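Local coordinates for membrane-bound lytic murein transglycosylase (Agrobacterium tumefaciens, PDB 2PNW), which probably cleaves the glycan strands of peptidoglycan without hydrolysis, as MltA-type lytic transglycosylases do, leaving 1,6-anhydro-muramoyl ends, at residues Pro104-Ser109 and Ala192-Pro197; Trp116-Tyr121 and Arg178-Leu183; Ile232-Ile237 and Ala345-Gly350; Leu281-Ala286 and Asp336-Ser341. All coordinates share one frame; numbering follows the deposited sequence. Where two conformers were deposited one is given.

Contact 1 (Pro104-Ser109 and Ala192-Pro197); sequences PELEVS and ARLVFP
Parallel strands 96-109 and 191-195 pair here edge to edge, with Glu105 beside Arg193, Leu106 beside Leu194 and Glu107 beside Val195. The backbone bonds alternate from one strand to the other: Arg193 N gives to Pro104 O, Leu106 N to Arg193 O at 2.9 Å, Val195 N to Leu106 O, and Val108 N to Val195 O at 3.0 Å. The short segments diverge by 34° in direction, a twist within the part of the chain that matches the MltA-specific insert domain.

On the face carrying Glu105 and Val195, the glutamate has CG anti to its backbone N (chi1 -173°) and its chain runs on extended; its CG lies against Val195 CG2. Beyond that, Glu105 OE1 lies at the guanidinium edge of Arg193, 3.8 Å from NH2, a long salt bridge. On the face carrying Leu106 and Leu194, the two leucines lie side by side, pointing the same way, with their CD2 methyls 4.0 Å apart, and helix 180-189 packs against Leu106 through Asp182. Val108 CG2 sits 3.5 Å from the centroid of the Phe196 ring, only 5° off its normal, a CH-pi contact nearly over the ring centre.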
loop_
_atom_site.group_PDB
_atom_site.type_symbol
_atom_site.label_atom_id
_atom_site.label_comp_id
_atom_site.label_asym_id
_atom_site.label_seq_id
_atom_site.Cartn_x
_atom_site.Cartn_y
_atom_site.Cartn_z
ATOM N N PRO A 104 -10.051 -0.037 -5.375
ATOM C CA PRO A 104 -11.283 0.405 -6.014
ATOM C C PRO A 104 -11.804 -0.534 -7.086
ATOM O O PRO A 104 -11.047 -1.291 -7.718
ATOM C CB PRO A 104 -10.899 1.762 -6.669
ATOM C CG PRO A 104 -9.555 2.151 -6.054
ATOM C CD PRO A 104 -8.907 0.816 -5.754
ATOM N N GLU A 105 -13.107 -0.469 -7.301
ATOM C CA GLU A 105 -13.697 -1.054 -8.467
ATOM C C GLU A 105 -13.726 0.047 -9.540
ATOM O O GLU A 105 -14.195 1.161 -9.274
ATOM C CB GLU A 105 -15.100 -1.540 -8.098
ATOM C CG GLU A 105 -15.764 -2.306 -9.169
ATOM C CD GLU A 105 -17.054 -2.950 -8.675
ATOM O OE1 GLU A 105 -16.973 -3.956 -7.935
ATOM O OE2 GLU A 105 -18.131 -2.443 -9.041
ATOM N N LEU A 106 -13.219 -0.252 -10.731
ATOM C CA LEU A 106 -13.163 0.718 -11.811
ATOM C C LEU A 106 -13.867 0.188 -13.048
ATOM O O LEU A 106 -13.495 -0.868 -13.570
ATOM C CB LEU A 106 -11.702 1.038 -12.145
ATOM C CG LEU A 106 -11.409 2.113 -13.204
ATOM C CD1 LEU A 106 -11.855 3.507 -12.734
ATOM C CD2 LEU A 106 -9.935 2.135 -13.583
ATOM N N GLU A 107 -14.886 0.917 -13.524
ATOM C CA GLU A 107 -15.539 0.591 -14.785
ATOM C C GLU A 107 -14.607 0.808 -15.959
ATOM O O GLU A 107 -13.980 1.883 -16.086
ATOM C CB GLU A 107 -16.808 1.451 -14.987
ATOM C CG GLU A 107 -17.908 1.112 -13.979
ATOM C CD GLU A 107 -19.161 1.978 -14.155
ATOM O OE1 GLU A 107 -19.206 2.845 -15.076
ATOM O OE2 GLU A 107 -20.099 1.789 -13.351
ATOM N N VAL A 108 -14.552 -0.195 -16.839
ATOM C CA VAL A 108 -13.717 -0.144 -18.035
ATOM C C VAL A 108 -14.397 -0.765 -19.239
ATOM O O VAL A 108 -15.471 -1.370 -19.102
ATOM C CB VAL A 108 -12.346 -0.862 -17.805
ATOM C CG1 VAL A 108 -11.596 -0.198 -16.639
ATOM C CG2 VAL A 108 -12.551 -2.366 -17.525
ATOM N N SER A 109 -13.769 -0.591 -20.400
ATOM C CA SER A 109 -14.142 -1.255 -21.615
ATOM C C SER A 109 -12.912 -1.841 -22.303
ATOM O O SER A 109 -11.777 -1.329 -22.184
ATOM C CB SER A 109 -14.850 -0.286 -22.571
ATOM O OG SER A 109 -15.156 -0.938 -23.796
ATOM N N ALA A 192 -6.718 -2.446 -8.510
ATOM C CA ALA A 192 -8.143 -2.224 -8.743
ATOM C C ALA A 192 -8.792 -3.499 -9.195
ATOM O O ALA A 192 -8.118 -4.383 -9.731
ATOM C CB ALA A 192 -8.333 -1.166 -9.834
ATOM N N ARG A 193 -10.110 -3.561 -9.011
ATOM C CA ARG A 193 -10.937 -4.557 -9.694
ATOM C C ARG A 193 -11.594 -3.897 -10.902
ATOM O O ARG A 193 -12.408 -3.006 -10.737
ATOM C CB ARG A 193 -11.998 -5.095 -8.731
ATOM C CG ARG A 193 -11.386 -5.749 -7.516
ATOM C CD ARG A 193 -12.224 -6.856 -6.896
ATOM N NE ARG A 193 -13.662 -6.710 -7.147
ATOM C CZ ARG A 193 -14.480 -7.744 -7.323
ATOM N NH1 ARG A 193 -13.991 -8.983 -7.288
ATOM N NH2 ARG A 193 -15.776 -7.549 -7.542
ATOM N N LEU A 194 -11.218 -4.312 -12.109
ATOM C CA LEU A 194 -11.776 -3.736 -13.328
ATOM C C LEU A 194 -13.076 -4.471 -13.679
ATOM O O LEU A 194 -13.091 -5.719 -13.720
ATOM C CB LEU A 194 -10.776 -3.859 -14.487
ATOM C CG LEU A 194 -9.350 -3.319 -14.287
ATOM C CD1 LEU A 194 -8.600 -3.418 -15.605
ATOM C CD2 LEU A 194 -9.427 -1.841 -13.794
ATOM N N VAL A 195 -14.156 -3.724 -13.905
ATOM C CA VAL A 195 -15.453 -4.332 -14.248
ATOM C C VAL A 195 -15.846 -3.880 -15.648
ATOM O O VAL A 195 -15.938 -2.669 -15.926
ATOM C CB VAL A 195 -16.569 -3.936 -13.256
ATOM C CG1 VAL A 195 -17.828 -4.810 -13.483
ATOM C CG2 VAL A 195 -16.104 -4.109 -11.838
ATOM N N PHE A 196 -16.066 -4.853 -16.534
ATOM C CA PHE A 196 -16.346 -4.565 -17.940
ATOM C C PHE A 196 -17.881 -4.530 -18.159
ATOM O O PHE A 196 -18.629 -4.977 -17.295
ATOM C CB PHE A 196 -15.712 -5.645 -18.811
ATOM C CG PHE A 196 -14.206 -5.579 -18.881
ATOM C CD1 PHE A 196 -13.578 -5.076 -20.020
ATOM C CD2 PHE A 196 -13.425 -6.039 -17.832
ATOM C CE1 PHE A 196 -12.176 -5.020 -20.107
ATOM C CE2 PHE A 196 -12.014 -5.986 -17.899
ATOM C CZ PHE A 196 -11.398 -5.485 -19.049
ATOM N N PRO A 197 -18.344 -4.014 -19.309
ATOM C CA PRO A 197 -19.784 -3.854 -19.551
ATOM C C PRO A 197 -20.542 -5.184 -19.643
ATOM O O PRO A 197 -21.755 -5.218 -19.442
ATOM C CB PRO A 197 -19.831 -3.095 -20.885
ATOM C CG PRO A 197 -18.495 -2.442 -21.000
ATOM C CD PRO A 197 -17.573 -3.512 -20.452
#

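Contact 2 (Trp116-Tyr121 and Arg178-Leu183); sequences WRYPIY and RSKVDL
Tyr118 lays one ring face against Lys180, whose CB stands 3.7 Å from the ring centroid and 7° off the normal, a CH-pi contact over the centre. The opposite face is covered by Arg117 CG, so the phenol is sandwiched between the aliphatic parts of two basic side chains. At the ring edge lies Arg178 O, 3.6 Å from Tyr118 CE2. One water joins the far ends, 2.6 Å from Tyr118 OH and accepting from Lys180 NZ at 2.9 Å; that ammonium also forms a salt bridge with Asp249.

Arg178 runs over one face of the Trp116 indole, its CD 3.5 Å from CH2. Its guanidinium plane is turned 72° from the ring, and any cation-pi attraction is weak at best. Leu183, its CG anti to the backbone N (chi1 176°), reaches the strand with both methyls: CD1 meets Ile120 CG1 at 3.8 Å and CD2 meets Pro119 O at 3.5 Å.

Behind this layer, Ser179 N-caps the helix, its OG accepting from Asp182 N at 3.0 Å. Arg117 and Tyr118 form a classic beta bulge opposite Ala177. The start of helix 180-189 lies against strand 118-121, which pairs with strand 173-177, while Ile120 also packs on Leu106 and Val108 of strand 96-109.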
loop_
_atom_site.group_PDB
_atom_site.type_symbol
_atom_site.label_atom_id
_atom_site.label_comp_id
_atom_site.label_asym_id
_atom_site.label_seq_id
_atom_site.Cartn_x
_atom_site.Cartn_y
_atom_site.Cartn_z
ATOM N N TRP A 116 -14.991 5.739 -23.360
ATOM C CA TRP A 116 -13.934 4.881 -22.778
ATOM C C TRP A 116 -12.645 5.316 -23.413
ATOM O O TRP A 116 -12.234 4.770 -24.412
ATOM C CB TRP A 116 -14.241 3.401 -23.084
ATOM C CG TRP A 116 -15.627 3.043 -22.609
ATOM C CD1 TRP A 116 -16.760 2.927 -23.377
ATOM C CD2 TRP A 116 -16.025 2.768 -21.263
ATOM N NE1 TRP A 116 -17.841 2.597 -22.583
ATOM C CE2 TRP A 116 -17.421 2.493 -21.284
ATOM C CE3 TRP A 116 -15.341 2.707 -20.036
ATOM C CZ2 TRP A 116 -18.140 2.175 -20.133
ATOM C CZ3 TRP A 116 -16.064 2.399 -18.880
ATOM C CH2 TRP A 116 -17.460 2.146 -18.937
ATOM N N ARG A 117 -12.003 6.320 -22.820
ATOM C CA ARG A 117 -10.937 7.026 -23.524
ATOM C C ARG A 117 -9.621 7.035 -22.766
ATOM O O ARG A 117 -8.624 7.527 -23.291
ATOM C CB ARG A 117 -11.383 8.492 -23.814
ATOM C CG ARG A 117 -11.738 9.263 -22.550
ATOM C CD ARG A 117 -12.330 10.653 -22.827
ATOM N NE ARG A 117 -11.416 11.539 -23.526
ATOM C CZ ARG A 117 -11.585 12.864 -23.628
ATOM N NH1 ARG A 117 -10.706 13.590 -24.307
ATOM N NH2 ARG A 117 -12.629 13.470 -23.058
ATOM N N TYR A 118 -9.615 6.559 -21.527
ATOM C CA TYR A 118 -8.415 6.677 -20.701
ATOM C C TYR A 118 -7.756 5.324 -20.520
ATOM O O TYR A 118 -8.244 4.512 -19.740
ATOM C CB TYR A 118 -8.758 7.281 -19.333
ATOM C CG TYR A 118 -9.439 8.631 -19.455
ATOM C CD1 TYR A 118 -8.749 9.723 -20.003
ATOM C CD2 TYR A 118 -10.767 8.817 -19.037
ATOM C CE1 TYR A 118 -9.367 10.987 -20.133
ATOM C CE2 TYR A 118 -11.409 10.089 -19.169
ATOM C CZ TYR A 118 -10.675 11.155 -19.709
ATOM O OH TYR A 118 -11.257 12.407 -19.843
ATOM N N PRO A 119 -6.664 5.087 -21.255
ATOM C CA PRO A 119 -6.049 3.754 -21.218
ATOM C C PRO A 119 -5.451 3.412 -19.851
ATOM O O PRO A 119 -5.033 4.307 -19.085
ATOM C CB PRO A 119 -4.961 3.842 -22.281
ATOM C CG PRO A 119 -4.611 5.342 -22.355
ATOM C CD PRO A 119 -5.970 6.008 -22.181
ATOM N N ILE A 120 -5.401 2.110 -19.574
ATOM C CA ILE A 120 -4.684 1.561 -18.438
ATOM C C ILE A 120 -3.577 0.716 -19.058
ATOM O O ILE A 120 -3.861 -0.135 -19.893
ATOM C CB ILE A 120 -5.609 0.663 -17.594
ATOM C CG1 ILE A 120 -6.829 1.475 -17.125
ATOM C CG2 ILE A 120 -4.838 0.117 -16.400
ATOM C CD1 ILE A 120 -7.925 0.629 -16.421
ATOM N N TYR A 121 -2.314 0.979 -18.694
ATOM C CA TYR A 121 -1.183 0.391 -19.415
ATOM C C TYR A 121 -0.449 -0.693 -18.636
ATOM O O TYR A 121 -0.247 -0.556 -17.422
ATOM C CB TYR A 121 -0.158 1.480 -19.727
ATOM C CG TYR A 121 -0.566 2.447 -20.824
ATOM C CD1 TYR A 121 -0.716 2.018 -22.152
ATOM C CD2 TYR A 121 -0.785 3.803 -20.527
ATOM C CE1 TYR A 121 -1.076 2.933 -23.178
ATOM C CE2 TYR A 121 -1.151 4.728 -21.538
ATOM C CZ TYR A 121 -1.278 4.288 -22.851
ATOM O OH TYR A 121 -1.624 5.208 -23.833
ATOM N N ARG A 178 -13.410 5.376 -18.180
ATOM C CA ARG A 178 -14.187 6.545 -18.633
ATOM C C ARG A 178 -14.034 7.726 -17.701
ATOM O O ARG A 178 -14.532 8.817 -18.016
ATOM C CB ARG A 178 -15.686 6.206 -18.779
ATOM C CG ARG A 178 -16.345 5.734 -17.500
ATOM C CD ARG A 178 -17.851 5.424 -17.720
ATOM N NE ARG A 178 -18.527 6.609 -18.238
ATOM C CZ ARG A 178 -19.683 6.608 -18.899
ATOM N NH1 ARG A 178 -20.329 5.467 -19.134
ATOM N NH2 ARG A 178 -20.192 7.767 -19.326
ATOM N N SER A 179 -13.386 7.520 -16.551
ATOM C CA SER A 179 -13.117 8.614 -15.599
ATOM C C SER A 179 -11.618 8.785 -15.349
ATOM O O SER A 179 -10.975 7.879 -14.804
ATOM C CB SER A 179 -13.837 8.365 -14.283
ATOM O OG SER A 179 -13.388 9.264 -13.270
ATOM N N LYS A 180 -11.059 9.941 -15.706
ATOM C CA LYS A 180 -9.629 10.154 -15.431
ATOM C C LYS A 180 -9.331 10.267 -13.939
ATOM O O LYS A 180 -8.272 9.815 -13.480
ATOM C CB LYS A 180 -9.003 11.292 -16.281
ATOM C CG LYS A 180 -9.340 12.699 -15.907
ATOM C CD LYS A 180 -8.780 13.648 -16.980
ATOM C CE LYS A 180 -9.578 14.926 -17.065
ATOM N NZ LYS A 180 -9.039 15.783 -18.182
ATOM N N VAL A 181 -10.264 10.831 -13.160
ATOM C CA VAL A 181 -10.038 10.953 -11.734
ATOM C C VAL A 181 -10.109 9.588 -11.037
ATOM O O VAL A 181 -9.300 9.288 -10.151
ATOM C CB VAL A 181 -10.969 11.996 -11.070
ATOM C CG1 VAL A 181 -10.794 11.948 -9.551
ATOM C CG2 VAL A 181 -10.596 13.403 -11.603
ATOM N N ASP A 182 -11.064 8.751 -11.449
ATOM C CA ASP A 182 -11.194 7.443 -10.825
ATOM C C ASP A 182 -9.923 6.643 -11.133
ATOM O O ASP A 182 -9.392 5.954 -10.245
ATOM C CB ASP A 182 -12.433 6.697 -11.338
ATOM C CG ASP A 182 -13.756 7.216 -10.718
ATOM O OD1 ASP A 182 -13.707 7.992 -9.758
ATOM O OD2 ASP A 182 -14.842 6.835 -11.206
ATOM N N LEU A 183 -9.441 6.730 -12.374
ATOM C CA LEU A 183 -8.197 6.036 -12.729
ATOM C C LEU A 183 -6.987 6.590 -11.960
ATOM O O LEU A 183 -6.111 5.833 -11.511
ATOM C CB LEU A 183 -7.964 6.096 -14.234
ATOM C CG LEU A 183 -6.647 5.485 -14.718
ATOM C CD1 LEU A 183 -6.511 4.002 -14.301
ATOM C CD2 LEU A 183 -6.598 5.644 -16.223
HETATM O O HOH W 1 -10.073 14.607 -20.592
#

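Contact 3 (Ile232-Ile237 and Ala345-Gly350); sequences ISMQTI and AGELAG
Gln235 NE2 gives two hydrogen bonds to Glu347, one to the backbone O at 3.1 Å and one to the carboxylate OE1 at 3.2 Å. They join the first turn of helix 234-243, in the region matching the MltA-specific insert domain, to helix 343-350, in the region matching the 3D domain. Glu347 O is met in its carbonyl plane, on a lone pair, whereas OE1 is approached from above the carboxylate, whose plane stands 86° from that of the amide. A bend at chi2 (92°) turns the Gln235 side chain toward the other helix, and a bend at chi2 of Glu347 carries its carboxylate back.

A third bond runs between backbones, from Met234 N to Gly350 O at 3.0 Å, where the start of helix 234-243 meets Gly350. The first turn of helix 234-243 is closed by a capping box: Ser233 OG accepts from Thr236 N, and Thr236 OG1 accepts from Ser233 N. Just ahead of it, Ile232 O receives a bond from Arg353.

Packing is close around Gly350, whose CA lies 3.4 Å from Gln235 OE1 and also faces Met234 CB. Met234 touches Tyr102 of strand 96-109 and Phe185 of helix 180-189 as well. Beside the backbone bond, Ser233 CB comes 3.2 Å from Gly350 O.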
loop_
_atom_site.group_PDB
_atom_site.type_symbol
_atom_site.label_atom_id
_atom_site.label_comp_id
_atom_site.label_asym_id
_atom_site.label_seq_id
_atom_site.Cartn_x
_atom_site.Cartn_y
_atom_site.Cartn_z
ATOM N N ILE A 232 -10.214 17.994 4.950
ATOM C CA ILE A 232 -9.719 17.318 3.743
ATOM C C ILE A 232 -9.857 15.803 3.886
ATOM O O ILE A 232 -9.589 15.245 4.958
ATOM C CB ILE A 232 -8.272 17.754 3.335
ATOM C CG1 ILE A 232 -7.899 17.144 1.980
ATOM C CG2 ILE A 232 -7.244 17.429 4.437
ATOM C CD1 ILE A 232 -6.747 17.810 1.306
ATOM N N SER A 233 -10.324 15.161 2.813
ATOM C CA SER A 233 -10.469 13.702 2.726
ATOM C C SER A 233 -10.448 13.320 1.255
ATOM O O SER A 233 -10.548 14.205 0.394
ATOM C CB SER A 233 -11.826 13.291 3.301
ATOM O OG SER A 233 -12.870 13.935 2.581
ATOM N N MET A 234 -10.351 12.018 0.934
ATOM C CA MET A 234 -10.496 11.586 -0.462
ATOM C C MET A 234 -11.761 12.194 -1.073
ATOM O O MET A 234 -11.764 12.652 -2.228
ATOM C CB MET A 234 -10.544 10.051 -0.585
ATOM C CG MET A 234 -10.997 9.582 -1.961
ATOM S SD MET A 234 -10.965 7.796 -2.324
ATOM C CE MET A 234 -12.653 7.278 -2.160
ATOM N N GLN A 235 -12.844 12.187 -0.297
ATOM C CA GLN A 235 -14.149 12.678 -0.770
ATOM C C GLN A 235 -14.115 14.169 -1.149
ATOM O O GLN A 235 -14.619 14.549 -2.205
ATOM C CB GLN A 235 -15.241 12.425 0.294
ATOM C CG GLN A 235 -15.673 10.965 0.434
ATOM C CD GLN A 235 -14.887 10.176 1.493
ATOM O OE1 GLN A 235 -13.750 10.516 1.838
ATOM N NE2 GLN A 235 -15.509 9.110 2.013
ATOM N N THR A 236 -13.514 15.013 -0.315
ATOM C CA THR A 236 -13.481 16.449 -0.647
ATOM C C THR A 236 -12.529 16.768 -1.803
ATOM O O THR A 236 -12.761 17.701 -2.574
ATOM C CB THR A 236 -13.168 17.343 0.560
ATOM O OG1 THR A 236 -11.818 17.128 1.008
ATOM C CG2 THR A 236 -14.127 17.029 1.715
ATOM N N ILE A 237 -11.456 15.984 -1.917
ATOM C CA ILE A 237 -10.541 16.116 -3.048
ATOM C C ILE A 237 -11.264 15.761 -4.352
ATOM O O ILE A 237 -11.210 16.501 -5.336
ATOM C CB ILE A 237 -9.265 15.240 -2.858
ATOM C CG1 ILE A 237 -8.400 15.762 -1.686
ATOM C CG2 ILE A 237 -8.420 15.226 -4.154
ATOM C CD1 ILE A 237 -7.274 14.744 -1.239
ATOM N N ALA A 345 -15.704 0.238 0.945
ATOM C CA ALA A 345 -14.330 0.215 1.471
ATOM C C ALA A 345 -13.666 1.562 1.223
ATOM O O ALA A 345 -12.963 2.090 2.092
ATOM C CB ALA A 345 -13.500 -0.913 0.809
ATOM N N GLY A 346 -13.897 2.120 0.042
ATOM C CA GLY A 346 -13.340 3.442 -0.306
ATOM C C GLY A 346 -13.888 4.571 0.553
ATOM O O GLY A 346 -13.168 5.472 0.985
ATOM N N GLU A 347 -15.184 4.520 0.803
ATOM C CA GLU A 347 -15.809 5.549 1.631
ATOM C C GLU A 347 -15.204 5.514 3.032
ATOM O O GLU A 347 -14.881 6.554 3.591
ATOM C CB GLU A 347 -17.336 5.379 1.655
ATOM C CG GLU A 347 -17.996 5.664 0.292
ATOM C CD GLU A 347 -17.589 7.007 -0.289
ATOM O OE1 GLU A 347 -17.961 8.046 0.287
ATOM O OE2 GLU A 347 -16.881 7.035 -1.322
ATOM N N LEU A 348 -15.010 4.307 3.564
ATOM C CA LEU A 348 -14.403 4.117 4.878
ATOM C C LEU A 348 -12.980 4.627 4.933
ATOM O O LEU A 348 -12.580 5.310 5.884
ATOM C CB LEU A 348 -14.440 2.637 5.259
ATOM C CG LEU A 348 -15.806 2.028 5.598
ATOM C CD1 LEU A 348 -15.633 0.553 5.828
ATOM C CD2 LEU A 348 -16.421 2.705 6.825
ATOM N N ALA A 349 -12.206 4.309 3.899
ATOM C CA ALA A 349 -10.805 4.680 3.860
ATOM C C ALA A 349 -10.603 6.189 3.737
ATOM O O ALA A 349 -9.638 6.741 4.278
ATOM C CB ALA A 349 -10.117 3.957 2.670
ATOM N N GLY A 350 -11.515 6.841 3.011
ATOM C CA GLY A 350 -11.320 8.228 2.551
ATOM C C GLY A 350 -11.133 9.271 3.642
ATOM O O GLY A 350 -10.520 10.326 3.397
#

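Contact 4 (Leu281-Ala286 and Asp336-Ser341); sequences LVAGRA and DIFTGS
Phe338 both gives and accepts across this contact: its N donates to Ala286 O at 2.9 Å, and its O accepts from Gly284 N at 2.7 Å. Within the turn, Val282 O takes Arg285 N at 2.9 Å and, weakly, Ala286 N, while Gly284 O is taken by Arg318. Gly284 has a positive phi (78°), which favours glycine. Arg285 points its charge elsewhere, to Asp23 and Leu319 O. On the strand, Asp336 OD1 bonds Thr99 and Thr339 OG1 bonds Ala345 O.

The Phe338 side chain reaches from strand 334-341, in the region matching the 3D domain and consistent with a double-psi beta-barrel, into the bend of residues 281-286. With CG anti to its backbone N (chi1 -179°), the ring has Leu281 CB over one face, 4.0 Å from the centroid in a CH-pi contact, and Gly340 N over the centre of the opposite face. Val282 O lies at its edge. Ala283 CB sits 3.6 Å from Gly340 CA, at a residue whose backbone angles themselves call for glycine.

Phe338 O therefore holds the loop at Gly284, while Phe338 N pairs with Ala286, which opens antiparallel strand 286-288; with the buried ring filling the bend, backbone polarity and apolar packing act together.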
loop_
_atom_site.group_PDB
_atom_site.type_symbol
_atom_site.label_atom_id
_atom_site.label_comp_id
_atom_site.label_asym_id
_atom_site.label_seq_id
_atom_site.Cartn_x
_atom_site.Cartn_y
_atom_site.Cartn_z
ATOM N N LEU A 281 -3.792 -9.027 0.169
ATOM C CA LEU A 281 -4.127 -8.235 1.350
ATOM C C LEU A 281 -5.396 -8.752 2.008
ATOM O O LEU A 281 -6.212 -9.410 1.371
ATOM C CB LEU A 281 -4.310 -6.759 0.955
ATOM C CG LEU A 281 -3.068 -6.115 0.322
ATOM C CD1 LEU A 281 -3.276 -4.600 0.225
ATOM C CD2 LEU A 281 -1.785 -6.429 1.067
ATOM N N VAL A 282 -5.578 -8.439 3.278
ATOM C CA VAL A 282 -6.761 -8.914 4.015
ATOM C C VAL A 282 -7.445 -7.663 4.552
ATOM O O VAL A 282 -6.827 -6.903 5.315
ATOM C CB VAL A 282 -6.349 -9.775 5.228
ATOM C CG1 VAL A 282 -7.598 -10.211 6.030
ATOM C CG2 VAL A 282 -5.515 -11.005 4.774
ATOM N N ALA A 283 -8.696 -7.446 4.143
ATOM C CA ALA A 283 -9.442 -6.264 4.566
ATOM C C ALA A 283 -9.406 -6.100 6.071
ATOM O O ALA A 283 -9.721 -7.047 6.810
ATOM C CB ALA A 283 -10.903 -6.349 4.076
ATOM N N GLY A 284 -9.019 -4.908 6.515
ATOM C CA GLY A 284 -9.012 -4.558 7.927
ATOM C C GLY A 284 -7.831 -5.125 8.707
ATOM O O GLY A 284 -7.668 -4.807 9.874
ATOM N N ARG A 285 -6.985 -5.938 8.069
ATOM C CA ARG A 285 -5.889 -6.589 8.801
ATOM C C ARG A 285 -4.510 -6.419 8.158
ATOM O O ARG A 285 -3.521 -6.874 8.718
ATOM C CB ARG A 285 -6.178 -8.088 8.988
ATOM C CG ARG A 285 -7.377 -8.393 9.905
ATOM C CD ARG A 285 -6.978 -8.238 11.358
ATOM N NE ARG A 285 -8.166 -8.210 12.212
ATOM C CZ ARG A 285 -8.136 -8.256 13.540
ATOM N NH1 ARG A 285 -6.974 -8.349 14.184
ATOM N NH2 ARG A 285 -9.286 -8.198 14.223
ATOM N N ALA A 286 -4.453 -5.819 6.969
ATOM C CA ALA A 286 -3.197 -5.535 6.305
ATOM C C ALA A 286 -2.816 -4.065 6.436
ATOM O O ALA A 286 -3.635 -3.165 6.174
ATOM C CB ALA A 286 -3.273 -5.914 4.822
ATOM N N ASP A 336 -0.719 2.706 6.600
ATOM C CA ASP A 336 -1.899 2.865 5.775
ATOM C C ASP A 336 -2.701 1.582 5.972
ATOM O O ASP A 336 -2.235 0.489 5.611
ATOM C CB ASP A 336 -1.483 2.975 4.320
ATOM C CG ASP A 336 -2.242 4.045 3.550
ATOM O OD1 ASP A 336 -3.099 4.730 4.115
ATOM O OD2 ASP A 336 -1.953 4.206 2.359
ATOM N N ILE A 337 -3.901 1.722 6.523
ATOM C CA ILE A 337 -4.784 0.585 6.833
ATOM C C ILE A 337 -5.575 0.194 5.593
ATOM O O ILE A 337 -6.260 1.033 4.991
ATOM C CB ILE A 337 -5.805 0.958 7.958
ATOM C CG1 ILE A 337 -5.087 1.257 9.283
ATOM C CG2 ILE A 337 -6.883 -0.123 8.116
ATOM C CD1 ILE A 337 -5.923 2.121 10.231
ATOM N N PHE A 338 -5.472 -1.077 5.197
ATOM C CA PHE A 338 -6.242 -1.588 4.073
ATOM C C PHE A 338 -7.687 -1.873 4.489
ATOM O O PHE A 338 -7.927 -2.741 5.320
ATOM C CB PHE A 338 -5.622 -2.883 3.502
ATOM C CG PHE A 338 -6.378 -3.434 2.303
ATOM C CD1 PHE A 338 -6.425 -2.703 1.108
ATOM C CD2 PHE A 338 -7.012 -4.683 2.360
ATOM C CE1 PHE A 338 -7.120 -3.200 -0.027
ATOM C CE2 PHE A 338 -7.718 -5.199 1.242
ATOM C CZ PHE A 338 -7.780 -4.445 0.042
ATOM N N THR A 339 -8.653 -1.153 3.912
ATOM C CA THR A 339 -10.047 -1.320 4.345
ATOM C C THR A 339 -10.830 -2.344 3.543
ATOM O O THR A 339 -11.934 -2.741 3.957
ATOM C CB THR A 339 -10.844 0.009 4.338
ATOM O OG1 THR A 339 -10.873 0.517 3.017
ATOM C CG2 THR A 339 -10.239 1.039 5.273
ATOM N N GLY A 340 -10.302 -2.769 2.397
ATOM C CA GLY A 340 -11.011 -3.739 1.568
ATOM C C GLY A 340 -11.173 -3.261 0.139
ATOM O O GLY A 340 -10.429 -2.386 -0.318
ATOM N N SER A 341 -12.165 -3.814 -0.548
ATOM C CA SER A 341 -12.335 -3.658 -1.969
ATOM C C SER A 341 -13.718 -3.089 -2.274
ATOM O O SER A 341 -14.715 -3.473 -1.627
ATOM C CB SER A 341 -12.138 -5.007 -2.690
ATOM O OG SER A 341 -10.851 -5.568 -2.427
#

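Contacts 1 and 2 sit together in the region matching the MltA-specific insert domain, centres about 10 Å apart, with contact 2 nested along the chain inside the loop that contact 1 closes. They touch directly, the Trp116 indole packing on Val108 and Ser109. Contact 4 is similarly nested inside the loop of contact 3, their centres about 15 Å apart; strand 334-341 leads into helix 343-350, and Ala345 CB packs on Gly340 and Ala349 CB on Thr339. Contacts 1 and 4 lie about 19 Å apart between centres, yet strands 96-109 and 334-341 are neighbours. The insert region is thus joined to the 3D region both by that strand pairing and by contact 3.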